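Local coordinates for tegument protein UL51 (Human herpesvirus 1, PDB 6T5A), which probably acts in virion assembly, helping particles leave the perinuclear space and cytoplasmic capsids acquire their envelope at membranes derived from the trans-Golgi network, at residues T68-A71 / C72-L76. The protein carries 1 engineered substitution. Sequence-based numbering, arbitrary orientation.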
ATOM      1  N   THR A  68      17.868  -5.374  46.347  1.00 30.60           N
ATOM      2  CA  THR A  68      17.589  -5.796  47.723  1.00 29.93           C
ATOM      3  C   THR A  68      17.639  -7.319  47.838  1.00 34.12           C
ATOM      4  O   THR A  68      18.256  -7.844  48.766  1.00 32.22           O
ATOM      5  CB  THR A  68      16.301  -5.164  48.257  1.00 34.85           C
ATOM      6  OG1 THR A  68      16.422  -3.743  48.141  1.00 32.75           O
ATOM      7  CG2 THR A  68      16.031  -5.529  49.727  1.00 32.59           C
ATOM      8  N   TYR A  69      17.041  -8.020  46.864  1.00 31.23           N
ATOM      9  CA  TYR A  69      17.066  -9.482  46.793  1.00 30.43           C
ATOM     10  C   TYR A  69      18.521  -9.951  46.740  1.00 31.58           C
ATOM     11  O   TYR A  69      18.911 -10.846  47.491  1.00 27.33           O
ATOM     12  CB  TYR A  69      16.277  -9.967  45.561  1.00 32.33           C
ATOM     13  CG  TYR A  69      16.396 -11.455  45.318  1.00 34.38           C
ATOM     14  CD1 TYR A  69      15.580 -12.358  45.994  1.00 36.87           C
ATOM     15  CD2 TYR A  69      17.346 -11.962  44.437  1.00 34.22           C
ATOM     16  CE1 TYR A  69      15.702 -13.731  45.794  1.00 37.46           C
ATOM     17  CE2 TYR A  69      17.474 -13.332  44.224  1.00 34.75           C
ATOM     18  CZ  TYR A  69      16.650 -14.212  44.906  1.00 39.33           C
ATOM     19  OH  TYR A  69      16.758 -15.558  44.694  1.00 38.42           O
ATOM     20  N   HIS A  70      19.328  -9.328  45.852  1.00 29.35           N
ATOM     21  CA  HIS A  70      20.746  -9.645  45.721  1.00 28.89           C
ATOM     22  C   HIS A  70      21.507  -9.444  47.044  1.00 31.21           C
ATOM     23  O   HIS A  70      22.311 -10.301  47.405  1.00 30.30           O
ATOM     24  CB  HIS A  70      21.371  -8.834  44.581  1.00 29.60           C
ATOM     25  CG  HIS A  70      22.844  -9.051  44.410  1.00 32.52           C
ATOM     26  ND1 HIS A  70      23.353 -10.268  43.987  1.00 34.21           N
ATOM     27  CD2 HIS A  70      23.867  -8.183  44.579  1.00 34.00           C
ATOM     28  CE1 HIS A  70      24.664 -10.102  43.915  1.00 33.53           C
ATOM     29  NE2 HIS A  70      25.017  -8.862  44.256  1.00 34.13           N
ATOM     30  N   ALA A  71      21.243  -8.336  47.774  1.00 26.42           N
ATOM     31  CA  ALA A  71      21.895  -8.085  49.064  1.00 26.21           C
ATOM     32  C   ALA A  71      21.575  -9.195  50.079  1.00 30.19           C
ATOM     33  O   ALA A  71      22.477  -9.646  50.808  1.00 29.23           O
ATOM     34  CB  ALA A  71      21.491  -6.724  49.612  1.00 26.86           C
ATOM     35  N   CYS A  72      20.306  -9.673  50.090  1.00 27.55           N
ATOM     36  CA  CYS A  72      19.874 -10.784  50.948  1.00 28.44           C
ATOM     37  C   CYS A  72      20.656 -12.017  50.622  1.00 32.50           C
ATOM     38  O   CYS A  72      21.083 -12.713  51.542  1.00 29.69           O
ATOM     39  CB  CYS A  72      18.375 -11.049  50.822  1.00 28.64           C
ATOM     40  SG  CYS A  72      17.347  -9.726  51.484  1.00 32.94           S
ATOM     41  N   MET A  73      20.825 -12.303  49.319  1.00 29.92           N
ATOM     42  CA  MET A  73      21.522 -13.510  48.859  1.00 31.12           C
ATOM     43  C   MET A  73      23.021 -13.445  49.196  1.00 35.79           C
ATOM     44  O   MET A  73      23.590 -14.453  49.592  1.00 36.09           O
ATOM     45  CB  MET A  73      21.272 -13.769  47.356  1.00 33.21           C
ATOM     46  CG  MET A  73      19.793 -13.990  46.996  1.00 37.39           C
ATOM     47  SD  MET A  73      18.887 -15.171  48.069  1.00 41.70           S
ATOM     48  CE  MET A  73      19.655 -16.644  47.610  1.00 38.83           C
ATOM     49  N   VAL A  74      23.646 -12.251  49.087  1.00 32.22           N
ATOM     50  CA  VAL A  74      25.062 -12.070  49.476  1.00 30.83           C
ATOM     51  C   VAL A  74      25.174 -12.310  50.992  1.00 32.71           C
ATOM     52  O   VAL A  74      26.081 -13.025  51.430  1.00 29.71           O
ATOM     53  CB  VAL A  74      25.624 -10.687  49.061  1.00 33.66           C
ATOM     54  CG1 VAL A  74      26.975 -10.405  49.732  1.00 33.75           C
ATOM     55  CG2 VAL A  74      25.730 -10.570  47.536  1.00 32.84           C
ATOM     56  N   ASN A  75      24.239 -11.740  51.782  1.00 31.14           N
ATOM     57  CA  ASN A  75      24.245 -11.935  53.238  1.00 31.56           C
ATOM     58  C   ASN A  75      24.095 -13.397  53.599  1.00 36.59           C
ATOM     59  O   ASN A  75      24.781 -13.851  54.496  1.00 37.99           O
ATOM     60  CB  ASN A  75      23.202 -11.072  53.949  1.00 31.39           C
ATOM     61  CG  ASN A  75      23.550  -9.608  53.989  1.00 59.63           C
ATOM     62  OD1 ASN A  75      24.669  -9.204  53.708  1.00 59.76           O
ATOM     63  ND2 ASN A  75      22.592  -8.771  54.338  1.00 53.43           N
ATOM     64  N   LEU A  76      23.259 -14.144  52.866  1.00 33.67           N
ATOM     65  CA  LEU A  76      23.087 -15.589  53.072  1.00 32.99           C
ATOM     66  C   LEU A  76      24.386 -16.350  52.790  1.00 37.88           C
ATOM     67  O   LEU A  76      24.747 -17.238  53.560  1.00 36.85           O
ATOM     68  CB  LEU A  76      21.910 -16.135  52.240  1.00 32.31           C
ATOM     69  CG  LEU A  76      20.517 -15.828  52.826  1.00 35.69           C
ATOM     70  CD1 LEU A  76      19.416 -16.069  51.824  1.00 34.93           C
ATOM     71  CD2 LEU A  76      20.252 -16.612  54.122  1.00 36.05           C
TER
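The backbone N of Asn75 donates to Ala71 O over 2.9 Å, the last of four successive i to i+4 bonds across residues 68-75, a textbook stretch of alpha-helix that Leu76 N to Cys72 O continues. Thr68 O, Tyr69 O and His70 O receive the amides of Cys72, Met73 and Val74 in the same way. With the backbone so fixed, side chains four residues apart meet on the helix surface, and two aromatic rings here are each covered on one face by the residue one turn on. A chi1 of 173° swings the Tyr69 ring beside its carbonyl carbon, on the side where Met73 follows, and Met73 lays CG across the phenol as a CH-pi contact, 3.9 Å from the ring centroid and nearest CE2, at 3.7 Å. The bend at chi2 (-48°) of Met73 keeps SD near the hydroxyl end of the ring, 4.0 Å from Tyr69 CZ, in an oblique Met-aromatic contact. His70 and Val74 repeat the pattern with a methyl group: Val74 CG2 lies over the imidazole, 4.0 Å from its centroid and displaced toward the NE2-CE1 side. Helix 63-82, in the UL51 family region that forms this fragment of the protein, faces helix 94-117 through Thr68, Cys72 and Asn75, on Cys109, Ala106 and Met102; Tyr69, besides carrying Met73, packs on Met110, and with His70 reaches a chain of another protein.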